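Local coordinates for protein formylmethanofuran--tetrahydromethanopterin formyltransferase (Methanosarcina barkeri, PDB 1M5S) that probably catalyses the reversible transfer of a formyl group from formylmethanofuran to tetrahydromethanopterin, a step in methanogenesis from carbon dioxide, at residues E82-E85 / E86-E90. Numbering follows the deposited sequence.
Sequences EALE and EQLLE
L84 and L88 sit one turn apart on the buried side of the amphipathic alpha-helix 81-95, which packs against beta strands of this alpha/beta sandwich. The L88 amide donates to the carbonyl of L84, N to O 2.8 Å. On the same side L84 CG comes within 4.4 Å of L88 CD1, a light touch. L84 and L88 both rest on I76 of strand 71-78 and on A21 of strand 12-26, and L88 also reaches V117 of helix 117-122. L88 has CG beside its own backbone N (chi1 -74°), which brings CG back against the L84 carbonyl oxygen, CG to O 3.3 Å.

One flank is half closed. E85 and L89 run side by side, the CG methylene of E85 lying beside the CD2 methyl of L89, 4.0 Å apart. L89 leans on K120 and L121 of helix 117-122, and the E85 carboxylate has a long, weak ion pair with K120.

The outer side is looser. E82 and E86 lie exposed on the surface of the tetramer, their carboxylates apart, with E82 OE2 and E86 OE1 5.2 Å from each other. Even the backbone bond is weak here, E86 N to E82 O at 3.4 Å.

Between the two sides lies Q87, buried against P51 and A52 of its own chain and F43 of a second subunit. The bend at chi2 (-56°) carries its amide round to where both ends find partners: OE1 accepts from R91 NE, while NE2 gives a hydrogen to a water. That water in turn donates to A83 O at 2.8 Å, so this carbonyl oxygen accepts twice, from the water and from Q87 N at 2.9 Å.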
loop_
_atom_site.group_PDB
_atom_site.type_symbol
_atom_site.label_atom_id
_atom_site.label_comp_id
_atom_site.label_asym_id
_atom_site.label_seq_id
_atom_site.Cartn_x
_atom_site.Cartn_y
_atom_site.Cartn_z
ATOM N N GLU A 82 -9.133 22.244 26.692
ATOM C CA GLU A 82 -9.724 21.200 27.530
ATOM C C GLU A 82 -10.109 19.984 26.693
ATOM O O GLU A 82 -9.844 18.840 27.076
ATOM C CB GLU A 82 -10.963 21.749 28.250
ATOM C CG GLU A 82 -11.838 20.693 28.937
ATOM C CD GLU A 82 -13.173 21.254 29.422
ATOM O OE1 GLU A 82 -13.172 22.308 30.099
ATOM O OE2 GLU A 82 -14.224 20.639 29.134
ATOM N N ALA A 83 -10.758 20.243 25.563
ATOM C CA ALA A 83 -11.167 19.192 24.640
ATOM C C ALA A 83 -9.971 18.450 24.038
ATOM O O ALA A 83 -10.030 17.240 23.830
ATOM C CB ALA A 83 -12.033 19.786 23.533
ATOM N N LEU A 84 -8.873 19.169 23.818
ATOM C CA LEU A 84 -7.664 18.607 23.223
ATOM C C LEU A 84 -7.007 17.539 24.098
ATOM O O LEU A 84 -6.712 16.444 23.620
ATOM C CB LEU A 84 -6.653 19.718 22.929
ATOM C CG LEU A 84 -5.485 19.322 22.024
ATOM C CD1 LEU A 84 -6.034 18.674 20.757
ATOM C CD2 LEU A 84 -4.634 20.537 21.688
ATOM N N GLU A 85 -6.747 17.876 25.361
ATOM C CA GLU A 85 -6.214 16.925 26.335
ATOM C C GLU A 85 -7.078 15.674 26.374
ATOM O O GLU A 85 -6.567 14.559 26.386
ATOM C CB GLU A 85 -6.159 17.562 27.733
ATOM C CG GLU A 85 -5.734 16.606 28.856
ATOM C CD GLU A 85 -5.185 17.325 30.086
ATOM O OE1 GLU A 85 -5.847 18.263 30.580
ATOM O OE2 GLU A 85 -4.097 16.941 30.567
ATOM N N GLU A 86 -8.390 15.873 26.309
ATOM C CA GLU A 86 -9.346 14.773 26.287
ATOM C C GLU A 86 -9.158 13.909 25.041
ATOM O O GLU A 86 -9.109 12.682 25.136
ATOM C CB GLU A 86 -10.774 15.328 26.328
ATOM C CG GLU A 86 -11.874 14.297 26.561
ATOM C CD GLU A 86 -13.272 14.906 26.495
ATOM O OE1 GLU A 86 -13.413 16.134 26.696
ATOM O OE2 GLU A 86 -14.234 14.154 26.237
ATOM N N GLN A 87 -9.021 14.561 23.884
ATOM C CA GLN A 87 -8.867 13.860 22.612
ATOM C C GLN A 87 -7.541 13.124 22.555
ATOM O O GLN A 87 -7.460 12.015 22.033
ATOM C CB GLN A 87 -8.956 14.838 21.443
ATOM C CG GLN A 87 -10.363 15.220 21.077
ATOM C CD GLN A 87 -11.235 14.023 20.773
ATOM O OE1 GLN A 87 -11.038 13.342 19.773
ATOM N NE2 GLN A 87 -12.239 13.788 21.613
ATOM N N LEU A 88 -6.508 13.740 23.117
ATOM C CA LEU A 88 -5.202 13.110 23.215
ATOM C C LEU A 88 -5.265 11.842 24.058
ATOM O O LEU A 88 -4.764 10.796 23.647
ATOM C CB LEU A 88 -4.193 14.078 23.822
ATOM C CG LEU A 88 -3.730 15.189 22.886
ATOM C CD1 LEU A 88 -2.841 16.160 23.640
ATOM C CD2 LEU A 88 -2.989 14.587 21.714
ATOM N N LEU A 89 -5.945 11.923 25.197
ATOM C CA LEU A 89 -6.075 10.783 26.097
ATOM C C LEU A 89 -6.780 9.623 25.422
ATOM O O LEU A 89 -6.263 8.515 25.396
ATOM C CB LEU A 89 -6.839 11.173 27.376
ATOM C CG LEU A 89 -6.008 11.376 28.641
ATOM C CD1 LEU A 89 -5.130 10.158 28.871
ATOM C CD2 LEU A 89 -5.160 12.627 28.490
ATOM N N GLU A 90 -7.928 9.907 24.815
ATOM C CA GLU A 90 -8.767 8.873 24.228
ATOM C C GLU A 90 -8.155 8.279 22.948
ATOM O O GLU A 90 -8.212 7.072 22.731
ATOM C CB GLU A 90 -10.157 9.446 23.938
ATOM C CG GLU A 90 -10.970 9.703 25.206
ATOM C CD GLU A 90 -12.332 10.298 24.942
ATOM O OE1 GLU A 90 -13.035 9.817 24.021
ATOM O OE2 GLU A 90 -12.712 11.227 25.691
HETATM O O HOH W 1 -12.581 16.025 23.662
#